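Local coordinates for Non-atp dependent l-selective hydantoinase (Arthrobacter aurescens, PDB 1GKR), which hydrolyses 5-substituted hydantoins as a zinc-dependent cyclic amidase, favouring aryl over alkyl derivatives, with a stereoselectivity that depends on the substrate, at residues 8-12 / 47-53; 240-244 / 289-293; 298-304 / 354-359; 342-347 / 417-423. All blocks are in the same frame, centred on the assembly; numbering follows the deposited sequence.

Contact 1: residues 8-12 / 47-53; sequences NCRLV and AGGKFVM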
loop_
_atom_site.group_PDB
_atom_site.type_symbol
_atom_site.label_atom_id
_atom_site.label_comp_id
_atom_site.label_asym_id
_atom_site.label_seq_id
_atom_site.Cartn_x
_atom_site.Cartn_y
_atom_site.Cartn_z
ATOM N N ASN A 8 40.957 -15.777 23.693
ATOM C CA ASN A 8 39.947 -15.315 24.629
ATOM C C ASN A 8 39.166 -14.197 23.989
ATOM O O ASN A 8 39.016 -13.114 24.554
ATOM C CB ASN A 8 40.592 -14.837 25.922
ATOM C CG ASN A 8 41.471 -15.894 26.532
ATOM O OD1 ASN A 8 41.051 -17.041 26.690
ATOM N ND2 ASN A 8 42.704 -15.525 26.870
ATOM N N CYS A 9 38.679 -14.471 22.788
ATOM C CA CYS A 9 37.907 -13.488 22.058
ATOM C C CYS A 9 36.447 -13.747 22.290
ATOM O O CYS A 9 36.032 -14.894 22.409
ATOM C CB CYS A 9 38.130 -13.612 20.553
ATOM S SG CYS A 9 39.797 -13.438 19.981
ATOM N N ARG A 10 35.670 -12.680 22.365
ATOM C CA ARG A 10 34.230 -12.808 22.473
ATOM C C ARG A 10 33.909 -12.257 21.084
ATOM O O ARG A 10 33.624 -11.080 20.894
ATOM C CB ARG A 10 33.678 -11.934 23.592
ATOM C CG ARG A 10 32.483 -12.561 24.268
ATOM C CD ARG A 10 31.879 -11.641 25.305
ATOM N NE ARG A 10 32.735 -11.525 26.477
ATOM C CZ ARG A 10 32.853 -12.474 27.398
ATOM N NH1 ARG A 10 32.160 -13.604 27.274
ATOM N NH2 ARG A 10 33.670 -12.301 28.434
ATOM N N LEU A 11 34.043 -13.147 20.116
ATOM C CA LEU A 11 33.870 -12.874 18.699
ATOM C C LEU A 11 32.443 -12.548 18.275
ATOM O O LEU A 11 31.540 -13.367 18.444
ATOM C CB LEU A 11 34.402 -14.091 17.955
ATOM C CG LEU A 11 34.435 -14.187 16.446
ATOM C CD1 LEU A 11 34.945 -12.893 15.836
ATOM C CD2 LEU A 11 35.345 -15.358 16.088
ATOM N N VAL A 12 32.225 -11.359 17.715
ATOM C CA VAL A 12 30.873 -10.985 17.304
ATOM C C VAL A 12 30.623 -10.942 15.802
ATOM O O VAL A 12 31.459 -10.478 15.017
ATOM C CB VAL A 12 30.426 -9.636 17.964
ATOM C CG1 VAL A 12 31.598 -8.943 18.571
ATOM C CG2 VAL A 12 29.724 -8.746 16.964
ATOM N N ALA A 47 43.044 -11.265 24.107
ATOM C CA ALA A 47 41.960 -10.288 24.090
ATOM C C ALA A 47 41.367 -10.148 25.493
ATOM O O ALA A 47 40.624 -9.207 25.780
ATOM C CB ALA A 47 40.884 -10.714 23.092
ATOM N N GLY A 48 41.701 -11.101 26.360
ATOM C CA GLY A 48 41.218 -11.071 27.726
ATOM C C GLY A 48 39.712 -11.058 27.846
ATOM O O GLY A 48 39.163 -10.526 28.813
ATOM N N GLY A 49 39.034 -11.636 26.860
ATOM C CA GLY A 49 37.588 -11.684 26.897
ATOM C C GLY A 49 36.861 -10.452 26.394
ATOM O O GLY A 49 35.643 -10.327 26.591
ATOM N N LYS A 50 37.580 -9.526 25.763
ATOM C CA LYS A 50 36.911 -8.340 25.235
ATOM C C LYS A 50 36.252 -8.728 23.920
ATOM O O LYS A 50 36.548 -9.783 23.350
ATOM C CB LYS A 50 37.904 -7.204 24.993
ATOM C CG LYS A 50 38.665 -6.777 26.232
ATOM C CD LYS A 50 39.277 -5.391 26.063
ATOM C CE LYS A 50 40.443 -5.191 27.009
ATOM N NZ LYS A 50 41.540 -6.138 26.647
ATOM N N PHE A 51 35.344 -7.891 23.442
ATOM C CA PHE A 51 34.690 -8.178 22.180
ATOM C C PHE A 51 35.657 -8.007 21.015
ATOM O O PHE A 51 36.432 -7.041 20.964
ATOM C CB PHE A 51 33.503 -7.249 21.980
ATOM C CG PHE A 51 32.377 -7.524 22.903
ATOM C CD1 PHE A 51 31.631 -8.693 22.773
ATOM C CD2 PHE A 51 32.081 -6.645 23.937
ATOM C CE1 PHE A 51 30.605 -8.984 23.665
ATOM C CE2 PHE A 51 31.057 -6.921 24.840
ATOM C CZ PHE A 51 30.316 -8.096 24.704
ATOM N N VAL A 52 35.622 -8.958 20.090
ATOM C CA VAL A 52 36.453 -8.882 18.905
ATOM C C VAL A 52 35.492 -8.881 17.719
ATOM O O VAL A 52 34.581 -9.699 17.666
ATOM C CB VAL A 52 37.407 -10.079 18.812
ATOM C CG1 VAL A 52 38.132 -10.067 17.469
ATOM C CG2 VAL A 52 38.419 -10.009 19.939
ATOM N N MET A 53 35.676 -7.949 16.786
ATOM C CA MET A 53 34.805 -7.857 15.614
ATOM C C MET A 53 35.631 -7.712 14.346
ATOM O O MET A 53 36.826 -7.416 14.404
ATOM C CB MET A 53 33.861 -6.661 15.737
ATOM C CG MET A 53 34.570 -5.328 15.753
ATOM S SD MET A 53 33.427 -3.949 15.907
ATOM C CE MET A 53 33.092 -3.607 14.232
#

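Contact 2: residues 240-244 / 289-293; sequences VSNPD and RSAEM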
loop_
_atom_site.group_PDB
_atom_site.type_symbol
_atom_site.label_atom_id
_atom_site.label_comp_id
_atom_site.label_asym_id
_atom_site.label_seq_id
_atom_site.Cartn_x
_atom_site.Cartn_y
_atom_site.Cartn_z
ATOM N N VAL A 240 21.208 8.522 3.389
ATOM C CA VAL A 240 19.789 8.845 3.475
ATOM C C VAL A 240 19.627 9.513 4.842
ATOM O O VAL A 240 19.922 8.910 5.878
ATOM C CB VAL A 240 18.941 7.580 3.395
ATOM C CG1 VAL A 240 17.481 7.902 3.698
ATOM C CG2 VAL A 240 19.075 6.993 2.013
ATOM N N SER A 241 19.153 10.754 4.837
ATOM C CA SER A 241 19.036 11.544 6.060
ATOM C C SER A 241 17.759 11.471 6.870
ATOM O O SER A 241 17.757 11.916 8.017
ATOM C CB SER A 241 19.229 13.013 5.733
ATOM O OG SER A 241 18.043 13.515 5.128
ATOM N N ASN A 242 16.680 10.946 6.293
ATOM C CA ASN A 242 15.410 10.927 7.003
ATOM C C ASN A 242 14.663 9.597 7.007
ATOM O O ASN A 242 14.763 8.814 6.073
ATOM C CB ASN A 242 14.523 12.022 6.423
ATOM C CG ASN A 242 13.964 11.651 5.069
ATOM O OD1 ASN A 242 12.964 10.936 4.973
ATOM N ND2 ASN A 242 14.616 12.116 4.012
ATOM N N PRO A 243 13.850 9.360 8.048
ATOM C CA PRO A 243 13.060 8.141 8.239
ATOM C C PRO A 243 12.184 7.747 7.063
ATOM O O PRO A 243 12.116 6.566 6.698
ATOM C CB PRO A 243 12.215 8.458 9.473
ATOM C CG PRO A 243 12.930 9.588 10.143
ATOM C CD PRO A 243 13.414 10.403 8.993
ATOM N N ASP A 244 11.498 8.723 6.479
ATOM C CA ASP A 244 10.616 8.425 5.359
ATOM C C ASP A 244 11.346 7.883 4.138
ATOM O O ASP A 244 10.813 7.040 3.419
ATOM C CB ASP A 244 9.795 9.655 4.974
ATOM C CG ASP A 244 8.861 10.101 6.085
ATOM O OD1 ASP A 244 8.259 9.226 6.742
ATOM O OD2 ASP A 244 8.721 11.325 6.301
ATOM N N ARG A 289 18.825 16.147 9.701
ATOM C CA ARG A 289 17.428 16.443 9.957
ATOM C C ARG A 289 17.044 16.703 11.417
ATOM O O ARG A 289 17.897 16.783 12.300
ATOM C CB ARG A 289 16.577 15.324 9.371
ATOM C CG ARG A 289 16.017 15.634 7.992
ATOM C CD ARG A 289 17.037 15.803 6.879
ATOM N NE ARG A 289 16.646 16.942 6.046
ATOM C CZ ARG A 289 16.687 16.981 4.715
ATOM N NH1 ARG A 289 17.102 15.942 4.012
ATOM N NH2 ARG A 289 16.315 18.082 4.082
ATOM N N SER A 290 15.744 16.827 11.661
ATOM C CA SER A 290 15.223 17.122 13.000
ATOM C C SER A 290 15.369 16.038 14.064
ATOM O O SER A 290 15.516 14.848 13.758
ATOM C CB SER A 290 13.743 17.490 12.918
ATOM O OG SER A 290 12.945 16.323 12.974
ATOM N N ALA A 291 15.283 16.471 15.323
ATOM C CA ALA A 291 15.390 15.574 16.473
ATOM C C ALA A 291 14.318 14.494 16.423
ATOM O O ALA A 291 14.576 13.342 16.757
ATOM C CB ALA A 291 15.268 16.369 17.765
ATOM N N GLU A 292 13.115 14.877 16.010
ATOM C CA GLU A 292 12.020 13.930 15.911
ATOM C C GLU A 292 12.349 12.841 14.917
ATOM O O GLU A 292 12.122 11.665 15.195
ATOM C CB GLU A 292 10.758 14.624 15.457
ATOM C CG GLU A 292 10.382 15.785 16.316
ATOM C CD GLU A 292 9.179 16.509 15.751
ATOM O OE1 GLU A 292 8.115 15.853 15.586
ATOM O OE2 GLU A 292 9.302 17.728 15.465
ATOM N N MET A 293 12.879 13.225 13.756
ATOM C CA MET A 293 13.220 12.236 12.742
ATOM C C MET A 293 14.371 11.384 13.222
ATOM O O MET A 293 14.453 10.188 12.907
ATOM C CB MET A 293 13.574 12.911 11.427
ATOM C CG MET A 293 12.414 13.673 10.863
ATOM S SD MET A 293 12.688 14.396 9.262
ATOM C CE MET A 293 11.721 13.238 8.202
HETATM O O HOH W 1 19.533 13.484 9.851
#

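Contact 3: residues 298-304 / 354-359; sequences WEQLENG and RLSLER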
loop_
_atom_site.group_PDB
_atom_site.type_symbol
_atom_site.label_atom_id
_atom_site.label_comp_id
_atom_site.label_asym_id
_atom_site.label_seq_id
_atom_site.Cartn_x
_atom_site.Cartn_y
_atom_site.Cartn_z
ATOM N N TRP A 298 16.979 5.961 14.524
ATOM C CA TRP A 298 17.596 5.011 15.444
ATOM C C TRP A 298 16.812 3.712 15.580
ATOM O O TRP A 298 17.402 2.647 15.780
ATOM C CB TRP A 298 17.793 5.633 16.815
ATOM C CG TRP A 298 19.067 6.406 16.944
ATOM C CD1 TRP A 298 19.213 7.774 16.949
ATOM C CD2 TRP A 298 20.373 5.867 17.162
ATOM N NE1 TRP A 298 20.525 8.112 17.169
ATOM C CE2 TRP A 298 21.262 6.966 17.303
ATOM C CE3 TRP A 298 20.882 4.563 17.256
ATOM C CZ2 TRP A 298 22.632 6.799 17.535
ATOM C CZ3 TRP A 298 22.244 4.392 17.486
ATOM C CH2 TRP A 298 23.106 5.508 17.625
ATOM N N GLU A 299 15.489 3.795 15.483
ATOM C CA GLU A 299 14.664 2.597 15.565
ATOM C C GLU A 299 14.876 1.777 14.299
ATOM O O GLU A 299 15.088 0.568 14.339
ATOM C CB GLU A 299 13.194 2.966 15.668
ATOM C CG GLU A 299 12.752 3.437 17.029
ATOM C CD GLU A 299 11.298 3.881 17.028
ATOM O OE1 GLU A 299 10.461 3.163 16.424
ATOM O OE2 GLU A 299 10.995 4.938 17.631
ATOM N N GLN A 300 14.826 2.454 13.165
ATOM C CA GLN A 300 15.008 1.786 11.894
ATOM C C GLN A 300 16.353 1.078 11.834
ATOM O O GLN A 300 16.469 -0.004 11.255
ATOM C CB GLN A 300 14.890 2.805 10.766
ATOM C CG GLN A 300 13.589 3.573 10.804
ATOM C CD GLN A 300 13.448 4.504 9.634
ATOM O OE1 GLN A 300 14.339 5.315 9.364
ATOM N NE2 GLN A 300 12.328 4.408 8.932
ATOM N N LEU A 301 17.366 1.684 12.446
ATOM C CA LEU A 301 18.702 1.108 12.440
ATOM C C LEU A 301 18.703 -0.235 13.155
ATOM O O LEU A 301 19.046 -1.260 12.574
ATOM C CB LEU A 301 19.687 2.051 13.133
ATOM C CG LEU A 301 21.165 2.060 12.729
ATOM C CD1 LEU A 301 21.995 2.248 13.981
ATOM C CD2 LEU A 301 21.561 0.790 12.027
ATOM N N GLU A 302 18.306 -0.230 14.421
ATOM C CA GLU A 302 18.285 -1.460 15.198
ATOM C C GLU A 302 17.316 -2.477 14.618
ATOM O O GLU A 302 17.521 -3.682 14.757
ATOM C CB GLU A 302 17.922 -1.161 16.657
ATOM C CG GLU A 302 17.855 -2.376 17.603
ATOM C CD GLU A 302 19.146 -3.209 17.682
ATOM O OE1 GLU A 302 20.257 -2.632 17.711
ATOM O OE2 GLU A 302 19.040 -4.456 17.739
ATOM N N ASN A 303 16.274 -2.001 13.950
ATOM C CA ASN A 303 15.292 -2.908 13.389
ATOM C C ASN A 303 15.595 -3.479 12.009
ATOM O O ASN A 303 14.823 -4.278 11.480
ATOM C CB ASN A 303 13.920 -2.244 13.400
ATOM C CG ASN A 303 13.335 -2.169 14.798
ATOM O OD1 ASN A 303 13.341 -3.158 15.525
ATOM N ND2 ASN A 303 12.826 -1.003 15.179
ATOM N N GLY A 304 16.709 -3.074 11.418
ATOM C CA GLY A 304 17.061 -3.618 10.121
ATOM C C GLY A 304 16.648 -2.884 8.861
ATOM O O GLY A 304 16.856 -3.424 7.778
ATOM N N ARG A 354 20.767 1.454 22.566
ATOM C CA ARG A 354 19.847 1.511 21.431
ATOM C C ARG A 354 20.336 0.827 20.144
ATOM O O ARG A 354 19.732 0.981 19.086
ATOM C CB ARG A 354 19.423 2.959 21.154
ATOM C CG ARG A 354 20.542 3.930 21.111
ATOM C CD ARG A 354 20.160 5.181 21.863
ATOM N NE ARG A 354 19.223 6.037 21.139
ATOM C CZ ARG A 354 19.554 7.210 20.605
ATOM N NH1 ARG A 354 20.807 7.665 20.706
ATOM N NH2 ARG A 354 18.622 7.944 19.999
ATOM N N LEU A 355 21.410 0.052 20.250
ATOM C CA LEU A 355 21.959 -0.676 19.117
ATOM C C LEU A 355 22.709 -1.894 19.624
ATOM O O LEU A 355 23.507 -1.783 20.554
ATOM C CB LEU A 355 22.920 0.200 18.307
ATOM C CG LEU A 355 23.574 -0.470 17.085
ATOM C CD1 LEU A 355 22.524 -0.974 16.116
ATOM C CD2 LEU A 355 24.466 0.535 16.387
ATOM N N SER A 356 22.464 -3.056 19.028
ATOM C CA SER A 356 23.162 -4.249 19.474
ATOM C C SER A 356 24.468 -4.408 18.713
ATOM O O SER A 356 24.598 -3.945 17.568
ATOM C CB SER A 356 22.299 -5.483 19.268
ATOM O OG SER A 356 21.987 -5.654 17.906
ATOM N N LEU A 357 25.445 -5.034 19.360
ATOM C CA LEU A 357 26.731 -5.256 18.726
ATOM C C LEU A 357 26.537 -6.043 17.444
ATOM O O LEU A 357 27.181 -5.761 16.434
ATOM C CB LEU A 357 27.669 -6.030 19.652
ATOM C CG LEU A 357 28.596 -5.190 20.525
ATOM C CD1 LEU A 357 29.275 -6.050 21.573
ATOM C CD2 LEU A 357 29.623 -4.539 19.637
ATOM N N GLU A 358 25.640 -7.025 17.486
ATOM C CA GLU A 358 25.389 -7.869 16.331
ATOM C C GLU A 358 24.923 -7.073 15.135
ATOM O O GLU A 358 25.367 -7.310 14.016
ATOM C CB GLU A 358 24.357 -8.950 16.659
ATOM C CG GLU A 358 24.826 -9.983 17.681
ATOM C CD GLU A 358 24.418 -9.642 19.103
ATOM O OE1 GLU A 358 24.441 -8.446 19.470
ATOM O OE2 GLU A 358 24.081 -10.580 19.861
ATOM N N ARG A 359 24.025 -6.125 15.365
ATOM C CA ARG A 359 23.522 -5.316 14.267
ATOM C C ARG A 359 24.607 -4.366 13.747
ATOM O O ARG A 359 24.742 -4.157 12.536
ATOM C CB ARG A 359 22.301 -4.530 14.720
ATOM C CG ARG A 359 21.843 -3.541 13.689
ATOM C CD ARG A 359 20.440 -3.833 13.247
ATOM N NE ARG A 359 20.358 -5.002 12.385
ATOM C CZ ARG A 359 19.288 -5.789 12.315
ATOM N NH1 ARG A 359 18.217 -5.538 13.059
ATOM N NH2 ARG A 359 19.281 -6.827 11.493
HETATM O O HOH W 2 16.951 1.738 18.842
#

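Contact 4: residues 342-347 / 417-423; sequences LPMMLT and MPVTGAP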
loop_
_atom_site.group_PDB
_atom_site.type_symbol
_atom_site.label_atom_id
_atom_site.label_comp_id
_atom_site.label_asym_id
_atom_site.label_seq_id
_atom_site.Cartn_x
_atom_site.Cartn_y
_atom_site.Cartn_z
ATOM N N LEU A 342 33.221 4.603 14.208
ATOM C CA LEU A 342 32.968 3.468 15.100
ATOM C C LEU A 342 32.738 3.928 16.533
ATOM O O LEU A 342 31.731 3.580 17.154
ATOM C CB LEU A 342 34.130 2.467 15.083
ATOM C CG LEU A 342 33.832 0.955 15.162
ATOM C CD1 LEU A 342 35.059 0.237 15.697
ATOM C CD2 LEU A 342 32.650 0.665 16.048
ATOM N N PRO A 343 33.675 4.706 17.090
ATOM C CA PRO A 343 33.444 5.143 18.469
ATOM C C PRO A 343 32.126 5.882 18.694
ATOM O O PRO A 343 31.514 5.768 19.766
ATOM C CB PRO A 343 34.688 5.990 18.795
ATOM C CG PRO A 343 35.379 6.195 17.474
ATOM C CD PRO A 343 35.060 4.978 16.677
ATOM N N MET A 344 31.664 6.619 17.694
ATOM C CA MET A 344 30.414 7.323 17.872
ATOM C C MET A 344 29.259 6.324 17.944
ATOM O O MET A 344 28.374 6.470 18.787
ATOM C CB MET A 344 30.204 8.326 16.744
ATOM C CG MET A 344 29.828 9.717 17.236
ATOM S SD MET A 344 30.890 10.274 18.601
ATOM C CE MET A 344 29.772 11.252 19.514
ATOM N N MET A 345 29.273 5.301 17.084
ATOM C CA MET A 345 28.214 4.281 17.081
ATOM C C MET A 345 28.291 3.423 18.344
ATOM O O MET A 345 27.274 3.085 18.952
ATOM C CB MET A 345 28.333 3.371 15.855
ATOM C CG MET A 345 28.066 4.051 14.540
ATOM S SD MET A 345 26.627 5.129 14.597
ATOM C CE MET A 345 25.304 3.957 14.857
ATOM N N LEU A 346 29.510 3.061 18.723
ATOM C CA LEU A 346 29.739 2.266 19.917
ATOM C C LEU A 346 29.256 3.040 21.146
ATOM O O LEU A 346 28.558 2.504 22.000
ATOM C CB LEU A 346 31.230 1.992 20.041
ATOM C CG LEU A 346 31.770 0.578 19.848
ATOM C CD1 LEU A 346 30.903 -0.234 18.911
ATOM C CD2 LEU A 346 33.197 0.699 19.340
ATOM N N THR A 347 29.622 4.315 21.208
ATOM C CA THR A 347 29.271 5.179 22.324
ATOM C C THR A 347 27.791 5.516 22.486
ATOM O O THR A 347 27.215 5.267 23.540
ATOM C CB THR A 347 30.070 6.504 22.246
ATOM O OG1 THR A 347 31.453 6.234 22.494
ATOM C CG2 THR A 347 29.570 7.508 23.260
ATOM N N MET A 417 32.833 15.851 22.121
ATOM C CA MET A 417 31.882 14.863 22.604
ATOM C C MET A 417 32.534 13.671 23.273
ATOM O O MET A 417 33.655 13.278 22.937
ATOM C CB MET A 417 31.005 14.385 21.469
ATOM C CG MET A 417 29.875 15.313 21.189
ATOM S SD MET A 417 28.866 14.677 19.858
ATOM C CE MET A 417 28.510 16.259 18.994
ATOM N N PRO A 418 31.840 13.081 24.251
ATOM C CA PRO A 418 32.363 11.922 24.974
ATOM C C PRO A 418 32.399 10.647 24.146
ATOM O O PRO A 418 31.593 10.454 23.234
ATOM C CB PRO A 418 31.424 11.813 26.170
ATOM C CG PRO A 418 30.146 12.299 25.623
ATOM C CD PRO A 418 30.554 13.512 24.818
ATOM N N VAL A 419 33.352 9.789 24.483
ATOM C CA VAL A 419 33.557 8.511 23.820
ATOM C C VAL A 419 33.679 7.456 24.915
ATOM O O VAL A 419 34.578 7.535 25.750
ATOM C CB VAL A 419 34.861 8.539 23.008
ATOM C CG1 VAL A 419 35.135 7.176 22.407
ATOM C CG2 VAL A 419 34.770 9.609 21.937
ATOM N N THR A 420 32.788 6.470 24.917
ATOM C CA THR A 420 32.832 5.428 25.938
ATOM C C THR A 420 33.208 4.059 25.381
ATOM O O THR A 420 33.307 3.085 26.125
ATOM C CB THR A 420 31.479 5.302 26.668
ATOM O OG1 THR A 420 30.447 4.977 25.724
ATOM C CG2 THR A 420 31.135 6.602 27.378
ATOM N N GLY A 421 33.414 3.976 24.075
ATOM C CA GLY A 421 33.784 2.703 23.487
ATOM C C GLY A 421 34.622 2.954 22.255
ATOM O O GLY A 421 34.382 3.924 21.541
ATOM N N ALA A 422 35.611 2.104 22.000
ATOM C CA ALA A 422 36.450 2.301 20.832
ATOM C C ALA A 422 37.371 1.134 20.570
ATOM O O ALA A 422 37.651 0.336 21.464
ATOM C CB ALA A 422 37.273 3.560 21.002
ATOM N N PRO A 423 37.837 0.997 19.326
ATOM C CA PRO A 423 38.744 -0.120 19.062
ATOM C C PRO A 423 40.071 0.264 19.712
ATOM O O PRO A 423 40.473 1.420 19.624
ATOM C CB PRO A 423 38.829 -0.149 17.538
ATOM C CG PRO A 423 38.609 1.298 17.154
ATOM C CD PRO A 423 37.532 1.763 18.105
HETATM O O HOH W 3 28.034 6.284 26.306
#

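Contact 1: residues 8-12 / 47-53
Arg10 and Leu11 pair with Phe51 and Val52 as neighbouring parallel strands, 9-12 and 51-53. The pairing is consistent with the small beta domain that accompanies the TIM barrel in hydantoinases. Backbone bonds set the register. Arg10 N gives to Lys50 O at 3.2 Å, and Val52 N gives to Arg10 O at 3.0 Å. Further on, Val12 N meets Val52 O nearly head-on, with a C=O...N angle of 172°. Ahead of the strands, Gly49 N gives to Asn8 O at 2.7 Å. This bond ties the type I' turn 47-50 to the corner at Asn8, whose amide ND2 gives to Asp46.

The polar side-chain contact is made by Arg10. Its chain bends at chi3 (-72°), and both NE and NH2 come to Gly49 O. Both bonds are weak; NE of Arg10 is 3.1 Å from Gly49 O. NH1 of the same guanidinium makes a salt bridge with Glu19.

The rest is apolar. Val52 shares its face of the sheet with Leu11, and its CG2 touches Cys9 CB at 3.7 Å. Phe51 shares the other face with Arg10. Its ring plane is turned 68° from the guanidinium, and its CE1 lies 3.4 Å from Arg10 CD.

Contact 2: residues 240-244 / 289-293
Met293 reaches across to Asn242 and Pro243 where two helices of the TIM-barrel domain, 243-254 and 291-303, begin. Asn242 and Ser290 are the two N-caps, and Ser290 OG accepts from Met293 N at 3.2 Å.

The Met293 chain crosses the ring of Pro243 at about a right angle. It is extended as far as SD and turns about CG-SD (chi3 105°). This brings CE to 3.4 Å from Pro243 CD. Met293 CB meets the same CD at 3.5 Å, so Pro243 CD touches both the root and the tip of the methionine side chain. Asn242 lies alongside Met293, pointing the same way, and its CB is 3.5 Å from Met293 CE. The carboxylate of Asp244 comes near the same methyl from across; its salt bridge is with Arg296.

Arg289 approaches Ser241 edge-on. Ser241 OG sits in the guanidinium plane, 2.8 Å from Arg289 NH1. Glu217 OE1 is the shared partner here: it takes bonds from Ser241 OG and Asn242 ND2 and a salt bridge from Arg289 NH1. The side chain of Ser241 is about 7 Å from that of the zinc ligand His239. A water completes the contact, giving to Ser241 O at 3.0 Å and accepting from Arg289 N at 2.8 Å.

Contact 3: residues 298-304 / 354-359
Glu302 grips Ser356 with both carboxylate oxygens. OE1 accepts from Ser356 N at 2.6 Å, on its syn side but 27° out of the carboxylate plane. OE2 uses its syn lone pair for Ser356 OG, at 3.2 Å. The carboxylate gets there because CG is anti to the backbone N (chi1 180°) and the chain then bends. Ser356 is the N-cap of helix 357-372, and its OG also accepts from Arg359 N at 3.3 Å, the capping bond.

The cap faces the C-terminal end of helix 291-303, which closes in a Schellman motif at Gly304. There Arg359 NH1 gives to Glu302 O at 2.6 Å, in its own guanidinium plane but from above the carbonyl plane. Arg359 NH2 pairs with Glu362.

The Arg354 guanidinium stacks on one face of Trp298, planes 26° apart, a cation-pi contact with CZ 3.5 Å from the centroid of the five-membered ring. Trp298 NE1 gives to Leu268 O. A leucine here would probably leave Leu268 O without its indole donor and the Arg354 guanidinium without the flat surface it stacks on. A water gives to both Trp298 O and Arg354 O. Between the polar ends, Leu301 CD1 meets Leu355 CD2 at 3.9 Å.

Contact 4: residues 342-347 / 417-423
Pro343 and Ala422 bring their CA atoms to 4.8 Å, and Thr347 and Thr420 bring theirs to 5.1 Å. Segment 417-423 thus runs against the direction of helix segment 342-347. It is extended at 418-419 and 422-423, with a short break between. At the break the N-H groups of Thr420 and Gly421 turn to the helix.

Thr347 receives them. Its OG1 lies anti to the carbonyl carbon (chi1 -68°), gives back to Pro343 O at 2.8 Å, and accepts from Thr420 N, also at 2.8 Å. Gly421 N adds a weak bond to OG1, 3.4 Å long. Pro343 O also takes Thr347 N, on the opposite face of its plane from OG1. A valine at Thr347 would probably leave Thr420 N without its acceptor and the break in the strand less firmly fixed. A water joins Thr347 O to Thr420 OG1, which also bonds Asn351.

Apolar groups fill the rest of the contact. Pro343 CB touches Val419 CG1 at 3.8 Å. Leu342 slides past Pro423, its CD1 3.8 Å from Pro423 CD. Met344 crosses Met417 at about a right angle, with its CE 3.6 Å from Met417 SD. Leu346 CD2 lies against the backbone of Gly421 and Ala422.

The chemistry implies a mainly apolar join of helix 341-350 to strand 418-428, probably of the small beta domain: one hydroxyl takes the N-H of Thr420 and, weakly, that of Gly421.

Contact 2 is buried and lies nearest the zinc site. Contacts 1, 3 and 4 are partly buried and away from it. Contacts 2 and 3 share helix 291-303, one at its start and the other at its end, and Pro243 O with Gln300 NE2 probably links them. Contacts 3 and 4 meet at Met345, whose CE packs on Trp298, Leu301 and Leu355. Contact 1 touches contact 3 through Phe51 and Leu357. The chemistry differs with place. Contact 1 rests on strand-to-strand backbone bonds, contact 2 on methionine packing beside buried polar groups, contact 3 on charged side chains at helix ends, and contact 4 on apolar packing with one threonine hydroxyl.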